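PDB 3IAL: prolyl-tRNA synthetase from Giardia lamblia ATCC 50803, which probably catalyses the ATP-dependent joining of L-proline to tRNA(Pro), passing through the prolyl-adenylate that is bound in this crystal structure. Local coordinates for residues L88-D93 against S250-L255; G206-R211 against N490-V495; G290-P295 against D422-R427; P463-E468 against A502-P507. All blocks are in the same frame, centred on the assembly; numbering follows the deposited sequence.

Contact 1. Residues L88-D93 against S250-L255; sequences LKKESD and STFDIL
Lys90, Thr251 and Phe252 carry this contact, which is made by van der Waals packing, with no hydrogen bond passing between residues 88-93 and 250-255. Thr251 points at the other segment with its methyl: CG2 stands anti to the backbone N (the hydroxyl torsion chi1 is -54°) and presses on the peptide after Lys90, 3.3 Å from Lys90 O. Its hydroxyl is turned back into its own helix, where OG1 bonds to the carbonyl of Arg247, and its nearest atom across the contact is Glu91 CG, at 3.6 Å. Lys90 CB meets the Phe252 ring obliquely, 3.6 Å from Phe252 CZ; from there the chain, kinked at chi2 (-100°), passes the carbonyl of Thr251 and carries its amino group away. Glu91 crosses Thr251 at about a right angle and puts its CB 4.2 Å from Phe252 CE2. Glu91 is the N-cap of helix 92-98, and its OE1 caps the backbone N of His94. On the other side a Schellman motif ends helix 247-251, with Asp253 at positive phi as C-prime residue. The contact thus sets the start of one helix against the end of another, while the Phe252 ring reaches on to Thr125 and Ser129 of helix 124-134, and Ile254 and Leu255 pack on strand 263-274.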
# COMPACT_ATOMS: atom_id res chain seq x y z
N LEU B 88 -10.07 17.22 16.56
CA LEU B 88 -10.51 17.84 15.32
C LEU B 88 -10.97 19.28 15.50
O LEU B 88 -10.86 20.09 14.58
CB LEU B 88 -11.63 16.99 14.69
CG LEU B 88 -12.02 17.26 13.25
CD1 LEU B 88 -10.93 16.79 12.29
CD2 LEU B 88 -13.35 16.58 12.94
N LYS B 89 -11.48 19.60 16.69
CA LYS B 89 -12.00 20.94 16.99
C LYS B 89 -10.96 21.94 17.54
O LYS B 89 -11.28 23.10 17.76
CB LYS B 89 -13.17 20.83 17.99
CG LYS B 89 -12.73 20.59 19.43
CD LYS B 89 -13.92 20.36 20.36
CE LYS B 89 -13.47 20.34 21.81
NZ LYS B 89 -14.56 19.91 22.73
N LYS B 90 -9.73 21.48 17.78
CA LYS B 90 -8.69 22.34 18.37
C LYS B 90 -8.40 23.61 17.53
O LYS B 90 -8.39 24.71 18.08
CB LYS B 90 -7.38 21.56 18.57
CG LYS B 90 -7.25 20.84 19.91
CD LYS B 90 -6.38 21.61 20.91
CE LYS B 90 -5.69 20.68 21.92
NZ LYS B 90 -6.66 19.96 22.81
N GLU B 91 -8.18 23.45 16.22
CA GLU B 91 -7.80 24.59 15.36
C GLU B 91 -9.04 25.15 14.66
O GLU B 91 -9.67 24.46 13.86
CB GLU B 91 -6.76 24.16 14.31
CG GLU B 91 -5.72 25.24 13.95
CD GLU B 91 -6.28 26.46 13.22
OE1 GLU B 91 -7.23 26.33 12.42
OE2 GLU B 91 -5.75 27.57 13.45
N SER B 92 -9.35 26.41 14.95
CA SER B 92 -10.61 27.04 14.53
C SER B 92 -10.79 27.11 13.01
O SER B 92 -11.77 26.60 12.47
CB SER B 92 -10.71 28.45 15.12
OG SER B 92 -11.93 29.07 14.72
N ASP B 93 -9.86 27.77 12.32
CA ASP B 93 -9.98 27.95 10.88
C ASP B 93 -9.95 26.62 10.12
O ASP B 93 -10.63 26.48 9.10
CB ASP B 93 -8.90 28.92 10.36
CG ASP B 93 -9.16 30.37 10.79
OD1 ASP B 93 -10.28 30.68 11.25
OD2 ASP B 93 -8.24 31.20 10.65
N SER B 250 1.24 26.05 17.62
CA SER B 250 0.69 26.74 18.80
C SER B 250 -0.59 26.06 19.27
O SER B 250 -0.77 25.84 20.46
CB SER B 250 0.40 28.20 18.47
OG SER B 250 -0.08 28.87 19.63
N THR B 251 -1.47 25.73 18.34
CA THR B 251 -2.76 25.13 18.68
C THR B 251 -2.56 23.75 19.32
O THR B 251 -3.19 23.44 20.32
CB THR B 251 -3.68 25.01 17.45
OG1 THR B 251 -3.81 26.29 16.83
CG2 THR B 251 -5.06 24.49 17.85
N PHE B 252 -1.67 22.94 18.76
CA PHE B 252 -1.45 21.58 19.27
C PHE B 252 -0.27 21.47 20.24
O PHE B 252 0.12 20.37 20.63
CB PHE B 252 -1.36 20.60 18.09
CG PHE B 252 -2.65 20.46 17.35
CD1 PHE B 252 -3.60 19.54 17.78
CD2 PHE B 252 -2.97 21.29 16.29
CE1 PHE B 252 -4.82 19.43 17.13
CE2 PHE B 252 -4.19 21.18 15.64
CZ PHE B 252 -5.12 20.25 16.07
N ASP B 253 0.27 22.61 20.65
CA ASP B 253 1.36 22.67 21.63
C ASP B 253 2.56 21.83 21.21
O ASP B 253 3.03 20.97 21.96
CB ASP B 253 0.86 22.23 23.02
CG ASP B 253 -0.13 23.20 23.62
OD1 ASP B 253 -0.85 23.88 22.85
OD2 ASP B 253 -0.19 23.28 24.87
N ILE B 254 3.03 22.07 19.99
CA ILE B 254 4.27 21.49 19.51
C ILE B 254 5.39 22.48 19.79
O ILE B 254 5.44 23.56 19.20
CB ILE B 254 4.25 21.19 17.99
CG1 ILE B 254 3.02 20.35 17.61
CG2 ILE B 254 5.53 20.45 17.62
CD1 ILE B 254 2.94 20.05 16.15
N LEU B 255 6.28 22.08 20.68
CA LEU B 255 7.38 22.92 21.09
C LEU B 255 8.64 22.08 21.15
O LEU B 255 8.60 20.91 21.53
CB LEU B 255 7.08 23.53 22.47
CG LEU B 255 6.07 24.68 22.53
CD1 LEU B 255 5.71 24.97 23.99
CD2 LEU B 255 6.61 25.94 21.85

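Contact 2. Residues G206-R211 against N490-V495; sequences GQKLRR and NPDENV
No direct hydrogen bond spans residues 206-211 and 490-495; a water and packing join them, with one pair of opposite charges nearby. The water is gripped from three sides: it accepts from Gln207 NE2 at 3.1 Å and, weakly, from Asn490 ND2, and donates to Glu493 OE1 at 2.8 Å. Gln207, its CG anti to the backbone N and its chain bent at chi2 (62°), brings its amide tip to tip with the Glu493 carboxylate, the two planes 79° apart. The same NE2 also bonds to Lys208 O, which helps fix the rotation of the amide, and Glu493 is held from beyond by Tyr513 and Arg461. Asn490 ND2 lies 3.3 Å from Lys208 O, but the angle is too poor for a bond. The other end of this amide serves its own turn: OD1 accepts from Asp492 N at 3.0 Å, an Asx turn within the type I beta turn 490-493. Pro491 packs on Arg210, setting the CG and CD edge of its ring on Arg210 CB, each 4.0 Å away, and CG also lies over one face of the guanidinium; Leu209 brings CD2 up to the backbone N of Asn490. Lys208 NZ and Asp492 OD2, 4.4 Å apart, are opposite charges too distant for a salt bridge, and Lys208 also makes a cation-pi contact with Trp191. Strand 207-211 belongs to the class II synthetase core and pairs antiparallel with strand 485-489, so this is the turn leaving a C-terminal-domain strand that is added to the antiparallel catalytic sheet.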
# COMPACT_ATOMS: atom_id res chain seq x y z
N GLY B 206 0.99 20.48 -15.34
CA GLY B 206 0.01 21.28 -14.62
C GLY B 206 0.53 22.68 -14.44
O GLY B 206 1.74 22.91 -14.50
N GLN B 207 -0.37 23.64 -14.21
CA GLN B 207 0.04 25.01 -13.90
C GLN B 207 0.34 25.16 -12.42
O GLN B 207 -0.57 25.08 -11.58
CB GLN B 207 -1.04 26.02 -14.31
CG GLN B 207 -0.65 27.47 -14.06
CD GLN B 207 0.56 27.91 -14.87
OE1 GLN B 207 0.58 27.78 -16.09
NE2 GLN B 207 1.57 28.44 -14.19
N LYS B 208 1.61 25.39 -12.09
CA LYS B 208 2.02 25.67 -10.72
C LYS B 208 1.60 27.08 -10.33
O LYS B 208 1.98 28.04 -10.99
CB LYS B 208 3.54 25.54 -10.58
CG LYS B 208 4.10 26.14 -9.29
CD LYS B 208 5.53 25.66 -9.03
CE LYS B 208 6.08 26.23 -7.73
NZ LYS B 208 7.40 25.62 -7.42
N LEU B 209 0.81 27.20 -9.26
CA LEU B 209 0.35 28.49 -8.77
C LEU B 209 0.43 28.62 -7.26
O LEU B 209 0.30 27.65 -6.54
CB LEU B 209 -1.11 28.72 -9.16
CG LEU B 209 -1.46 28.72 -10.64
CD1 LEU B 209 -2.97 28.68 -10.80
CD2 LEU B 209 -0.85 29.92 -11.35
N ARG B 210 0.64 29.85 -6.81
CA ARG B 210 0.30 30.24 -5.46
C ARG B 210 -1.21 30.50 -5.45
O ARG B 210 -1.69 31.45 -6.08
CB ARG B 210 1.08 31.50 -5.05
CG ARG B 210 0.76 32.01 -3.64
CD ARG B 210 1.34 31.13 -2.55
NE ARG B 210 2.81 31.21 -2.50
CZ ARG B 210 3.51 32.17 -1.89
NH1 ARG B 210 2.90 33.17 -1.26
NH2 ARG B 210 4.83 32.13 -1.91
N ARG B 211 -1.96 29.64 -4.76
CA ARG B 211 -3.42 29.80 -4.68
C ARG B 211 -3.76 31.15 -4.07
O ARG B 211 -3.09 31.61 -3.14
CB ARG B 211 -4.03 28.65 -3.86
CG ARG B 211 -5.54 28.72 -3.64
CD ARG B 211 -6.32 28.44 -4.91
NE ARG B 211 -6.30 27.04 -5.33
CZ ARG B 211 -6.21 26.62 -6.60
NH1 ARG B 211 -6.06 27.49 -7.61
NH2 ARG B 211 -6.24 25.32 -6.88
N ASN B 490 1.86 32.73 -10.29
CA ASN B 490 3.14 32.08 -10.09
C ASN B 490 4.15 33.13 -9.66
O ASN B 490 4.48 34.01 -10.45
CB ASN B 490 3.59 31.43 -11.40
CG ASN B 490 4.76 30.47 -11.21
OD1 ASN B 490 5.61 30.67 -10.34
ND2 ASN B 490 4.81 29.44 -12.04
N PRO B 491 4.62 33.06 -8.40
CA PRO B 491 5.55 34.09 -7.92
C PRO B 491 6.87 34.13 -8.70
O PRO B 491 7.51 35.18 -8.75
CB PRO B 491 5.79 33.71 -6.46
CG PRO B 491 4.66 32.85 -6.09
CD PRO B 491 4.32 32.10 -7.33
N ASP B 492 7.25 33.00 -9.29
CA ASP B 492 8.46 32.91 -10.11
C ASP B 492 8.34 33.60 -11.48
O ASP B 492 9.35 33.77 -12.17
CB ASP B 492 8.86 31.44 -10.29
CG ASP B 492 9.21 30.76 -8.97
OD1 ASP B 492 9.93 31.39 -8.15
OD2 ASP B 492 8.77 29.61 -8.76
N GLU B 493 7.13 33.96 -11.89
CA GLU B 493 6.92 34.77 -13.09
C GLU B 493 6.98 36.23 -12.69
O GLU B 493 6.16 36.69 -11.90
CB GLU B 493 5.57 34.49 -13.73
CG GLU B 493 5.45 33.16 -14.44
CD GLU B 493 4.05 32.89 -14.95
OE1 GLU B 493 3.62 31.72 -14.93
OE2 GLU B 493 3.37 33.84 -15.38
N ASN B 494 7.94 36.97 -13.24
CA ASN B 494 8.08 38.38 -12.88
C ASN B 494 7.45 39.31 -13.91
O ASN B 494 7.69 39.19 -15.11
CB ASN B 494 9.54 38.75 -12.60
CG ASN B 494 9.82 38.90 -11.11
OD1 ASN B 494 9.13 39.65 -10.42
ND2 ASN B 494 10.82 38.18 -10.61
N VAL B 495 6.62 40.23 -13.42
CA VAL B 495 5.90 41.15 -14.28
C VAL B 495 6.86 42.18 -14.86
O VAL B 495 7.82 42.61 -14.20
CB VAL B 495 4.73 41.86 -13.55
CG1 VAL B 495 5.25 42.76 -12.43
CG2 VAL B 495 3.89 42.66 -14.53
O HOH W 1 4.51 29.05 -14.84

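Contact 3. Residues G290-P295 against D422-R427; sequences GLVLPP and DAYKAR
One hydrogen bond joins the two segments: Tyr424 OH donates to Leu293 O at 2.7 Å. The tyrosine reaches from its helix with CG anti to the backbone N (chi1 169°), so that the ring runs out to the loop and meets the carbonyl with its hydroxyl end, Leu293 O lying at the ring edge and in the ring plane. Seen from the acceptor the approach is less regular, for the hydroxyl stands above the carbonyl plane, 55° out of it. Leu293 N is also near Tyr424 OH, but the angle rules out a bond. Apolar packing flanks this tip. Val292 CG1, anti to its backbone N, sits 3.4 Å from Tyr424 OH and reaches the ring obliquely. Further back along the ring edge Pro295 CD lies 4.0 Å from Tyr424 CE2, the proline and tyrosine sliding past each other in opposite directions. Pro295 also meets the aliphatic part of Lys425, which crosses it obliquely: CD is 3.5 Å from Lys425 CG, a tight fit, with CG of the proline resting near Lys425 CG and CD. Beyond that point the lysine bends at chi3 (70°) and sends NZ to a weak hydrogen bond with Asp200 O and a long, weak ion pair with Glu201. The contact is mostly buried and fastens the loop between helix 276-285 and strand 302-307 to the side of helix 416-438; Leu293, pointing the other way, packs on Leu282 of helix 276-285 and on Tyr53 and Met57 of helix 52-71.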
# COMPACT_ATOMS: atom_id res chain seq x y z
N GLY B 290 -10.27 4.82 -26.62
CA GLY B 290 -10.25 4.60 -25.17
C GLY B 290 -8.95 5.08 -24.54
O GLY B 290 -8.49 6.19 -24.84
N LEU B 291 -8.38 4.25 -23.68
CA LEU B 291 -7.22 4.63 -22.89
C LEU B 291 -5.94 4.55 -23.70
O LEU B 291 -5.84 3.79 -24.65
CB LEU B 291 -7.08 3.72 -21.65
CG LEU B 291 -8.25 3.67 -20.66
CD1 LEU B 291 -7.99 2.66 -19.57
CD2 LEU B 291 -8.54 5.05 -20.08
N VAL B 292 -4.97 5.36 -23.28
CA VAL B 292 -3.61 5.36 -23.80
C VAL B 292 -2.73 5.56 -22.56
O VAL B 292 -2.56 6.68 -22.10
CB VAL B 292 -3.42 6.52 -24.80
CG1 VAL B 292 -1.96 6.67 -25.21
CG2 VAL B 292 -4.33 6.34 -26.04
N LEU B 293 -2.17 4.48 -22.03
CA LEU B 293 -1.53 4.50 -20.71
C LEU B 293 -0.03 4.74 -20.77
O LEU B 293 0.68 4.04 -21.50
CB LEU B 293 -1.79 3.17 -19.98
CG LEU B 293 -3.25 2.79 -19.78
CD1 LEU B 293 -3.35 1.38 -19.20
CD2 LEU B 293 -3.96 3.80 -18.87
N PRO B 294 0.48 5.71 -19.99
CA PRO B 294 1.91 5.76 -19.75
C PRO B 294 2.40 4.45 -19.12
O PRO B 294 1.63 3.80 -18.39
CB PRO B 294 2.06 6.92 -18.77
CG PRO B 294 0.84 7.75 -18.97
CD PRO B 294 -0.24 6.79 -19.30
N PRO B 295 3.65 4.03 -19.42
CA PRO B 295 4.18 2.76 -18.92
C PRO B 295 4.04 2.53 -17.41
O PRO B 295 3.72 1.42 -17.00
CB PRO B 295 5.66 2.82 -19.32
CG PRO B 295 5.68 3.62 -20.56
CD PRO B 295 4.54 4.63 -20.42
N ASP B 422 10.01 4.16 -24.34
CA ASP B 422 10.55 5.49 -24.10
C ASP B 422 10.15 6.51 -25.16
O ASP B 422 9.85 7.66 -24.84
CB ASP B 422 12.09 5.45 -24.01
CG ASP B 422 12.59 4.73 -22.77
OD1 ASP B 422 11.81 4.58 -21.81
OD2 ASP B 422 13.76 4.32 -22.77
N ALA B 423 10.15 6.09 -26.42
CA ALA B 423 9.74 6.97 -27.51
C ALA B 423 8.24 7.25 -27.41
O ALA B 423 7.78 8.37 -27.68
CB ALA B 423 10.10 6.37 -28.87
N TYR B 424 7.49 6.24 -26.99
CA TYR B 424 6.05 6.35 -26.73
C TYR B 424 5.74 7.39 -25.64
O TYR B 424 4.91 8.28 -25.85
CB TYR B 424 5.53 4.96 -26.35
CG TYR B 424 4.13 4.84 -25.79
CD1 TYR B 424 3.01 4.98 -26.59
CD2 TYR B 424 3.94 4.47 -24.46
CE1 TYR B 424 1.73 4.81 -26.07
CE2 TYR B 424 2.68 4.30 -23.94
CZ TYR B 424 1.58 4.48 -24.73
OH TYR B 424 0.32 4.30 -24.18
N LYS B 425 6.43 7.29 -24.51
CA LYS B 425 6.36 8.28 -23.44
C LYS B 425 6.64 9.68 -23.94
O LYS B 425 5.90 10.61 -23.63
CB LYS B 425 7.39 7.97 -22.35
CG LYS B 425 6.92 7.00 -21.29
CD LYS B 425 8.02 6.73 -20.27
CE LYS B 425 8.30 7.93 -19.37
NZ LYS B 425 9.21 7.55 -18.26
N ALA B 426 7.72 9.83 -24.71
CA ALA B 426 8.14 11.13 -25.21
C ALA B 426 7.12 11.75 -26.18
O ALA B 426 6.93 12.96 -26.16
CB ALA B 426 9.54 11.05 -25.86
N ARG B 427 6.46 10.92 -26.99
CA ARG B 427 5.36 11.41 -27.84
C ARG B 427 4.14 11.83 -27.00
O ARG B 427 3.53 12.87 -27.27
CB ARG B 427 4.94 10.39 -28.90
CG ARG B 427 5.99 10.13 -29.97
CD ARG B 427 5.47 9.23 -31.09
NE ARG B 427 4.95 7.95 -30.61
CZ ARG B 427 5.66 6.83 -30.46
NH1 ARG B 427 6.96 6.79 -30.73
NH2 ARG B 427 5.05 5.73 -30.03

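Contact 4. Residues P463-E468 against A502-P507; sequences PFYTTE and ALSGKP
Pro463 opens the contact with its carbonyl: O accepts from Ala502 N at 2.8 Å, a nearly straight bond (169° at the hydrogen) that enters from above the carbonyl plane. Ala502 CB packs loosely by the proline ring. Phe464 has its CB turned from the loop, yet its ring reaches back, CE1 meeting Leu503 CD1 obliquely at 3.9 Å. Tyr465 is the centre of the contact. Its CG occupies the crowded position between backbone N and carbonyl carbon (chi1 83°), which stands the ring up beside the loop. There Lys506 lies along it, extended and pointing the same way, CB to CB 3.9 Å, while Ser504 OG comes obliquely to Tyr465 CD2 at 3.5 Å. That hydroxyl oxygen also accepts from Lys506 N, an ST turn that folds the loop. Backbone closes the rest: Tyr465 CA makes a C-H...O contact of 3.4 Å with Pro507 O, and a water donates to Tyr465 O and Pro507 O alike. The contact thereby joins the end of strand 459-464 to the loop before its antiparallel neighbour, strand 510-515, with Tyr465 and Leu503 both against Trp474 of helix 472-482 and Leu503 also on helix 446-455.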
# COMPACT_ATOMS: atom_id res chain seq x y z
N PRO B 463 -2.33 40.25 -16.53
CA PRO B 463 -1.69 41.06 -15.49
C PRO B 463 -2.76 41.61 -14.54
O PRO B 463 -3.88 41.93 -14.98
CB PRO B 463 -0.98 42.19 -16.26
CG PRO B 463 -1.57 42.17 -17.64
CD PRO B 463 -2.21 40.84 -17.88
N PHE B 464 -2.42 41.70 -13.26
CA PHE B 464 -3.39 42.04 -12.23
C PHE B 464 -2.70 42.86 -11.14
O PHE B 464 -1.52 42.66 -10.85
CB PHE B 464 -4.00 40.75 -11.67
CG PHE B 464 -5.17 40.96 -10.76
CD1 PHE B 464 -6.33 41.55 -11.21
CD2 PHE B 464 -5.12 40.51 -9.44
CE1 PHE B 464 -7.43 41.73 -10.36
CE2 PHE B 464 -6.20 40.68 -8.59
CZ PHE B 464 -7.36 41.29 -9.05
N TYR B 465 -3.46 43.76 -10.51
CA TYR B 465 -2.89 44.80 -9.65
C TYR B 465 -2.52 44.38 -8.21
O TYR B 465 -1.85 45.14 -7.52
CB TYR B 465 -3.85 46.00 -9.60
CG TYR B 465 -4.98 45.86 -8.61
CD1 TYR B 465 -4.88 46.41 -7.33
CD2 TYR B 465 -6.14 45.18 -8.94
CE1 TYR B 465 -5.90 46.29 -6.41
CE2 TYR B 465 -7.17 45.05 -8.03
CZ TYR B 465 -7.05 45.61 -6.77
OH TYR B 465 -8.06 45.48 -5.85
N THR B 466 -2.97 43.21 -7.76
CA THR B 466 -2.71 42.79 -6.38
C THR B 466 -2.74 41.27 -6.18
O THR B 466 -3.43 40.55 -6.89
CB THR B 466 -3.74 43.42 -5.42
OG1 THR B 466 -3.36 43.13 -4.07
CG2 THR B 466 -5.15 42.85 -5.67
N THR B 467 -1.98 40.81 -5.20
CA THR B 467 -2.05 39.42 -4.76
C THR B 467 -2.69 39.35 -3.38
O THR B 467 -2.73 38.29 -2.78
CB THR B 467 -0.65 38.78 -4.69
OG1 THR B 467 0.12 39.42 -3.66
CG2 THR B 467 0.05 38.91 -6.03
N GLU B 468 -3.19 40.50 -2.91
CA GLU B 468 -3.74 40.63 -1.57
C GLU B 468 -5.26 40.39 -1.60
O GLU B 468 -5.86 40.17 -2.66
CB GLU B 468 -3.38 42.01 -1.00
CG GLU B 468 -1.85 42.23 -0.85
CD GLU B 468 -1.44 43.64 -0.40
OE1 GLU B 468 -2.26 44.59 -0.47
OE2 GLU B 468 -0.28 43.81 0.01
N ALA B 502 -5.17 44.18 -16.16
CA ALA B 502 -6.23 43.99 -17.15
C ALA B 502 -7.62 44.43 -16.69
O ALA B 502 -8.49 44.71 -17.51
CB ALA B 502 -6.29 42.53 -17.58
N LEU B 503 -7.85 44.46 -15.38
CA LEU B 503 -9.19 44.67 -14.85
C LEU B 503 -9.43 46.07 -14.28
O LEU B 503 -10.48 46.66 -14.51
CB LEU B 503 -9.53 43.60 -13.83
CG LEU B 503 -9.43 42.15 -14.34
CD1 LEU B 503 -9.91 41.18 -13.28
CD2 LEU B 503 -10.19 41.94 -15.65
N SER B 504 -8.45 46.61 -13.54
CA SER B 504 -8.59 47.89 -12.84
C SER B 504 -7.90 49.05 -13.55
O SER B 504 -8.23 50.21 -13.29
CB SER B 504 -8.02 47.78 -11.43
OG SER B 504 -6.61 47.56 -11.45
N GLY B 505 -6.93 48.74 -14.41
CA GLY B 505 -6.10 49.77 -15.03
C GLY B 505 -4.91 50.22 -14.20
O GLY B 505 -4.06 50.97 -14.68
N LYS B 506 -4.85 49.77 -12.94
CA LYS B 506 -3.76 50.11 -12.02
C LYS B 506 -2.47 49.38 -12.42
O LYS B 506 -2.50 48.51 -13.28
CB LYS B 506 -4.15 49.74 -10.59
CG LYS B 506 -5.35 50.51 -10.06
CD LYS B 506 -5.63 50.15 -8.61
CE LYS B 506 -6.97 50.70 -8.14
NZ LYS B 506 -7.41 50.05 -6.87
N PRO B 507 -1.33 49.74 -11.79
CA PRO B 507 -0.08 49.06 -12.13
C PRO B 507 -0.15 47.57 -11.79
O PRO B 507 -0.71 47.21 -10.74
CB PRO B 507 0.97 49.76 -11.26
CG PRO B 507 0.35 51.07 -10.89
CD PRO B 507 -1.11 50.81 -10.79
O HOH W 2 -1.17 47.83 -8.35

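Overall arrangement
Contacts 2 and 4 are neighbours, their centres 15 Å apart and nearest atoms about 5 Å apart; both use the loop between strands 485-489 and 510-515, contact 2 where it leaves the first strand and contact 4 further on. Contact 2 ties this C-terminal region to the catalytic core, contact 4 lies wholly within it. Contact 1 belongs to the core, its centre 30 Å from that of contact 2. The prolyl-adenylate lies about 12 Å from the side chains of both Phe252 in contact 1 and Leu209 in contact 2, so neither touches it. Contact 3 lies across the chain's centre from contact 1, their centres 45 Å apart, where helix 416-438 meets the loop before strand 302-307.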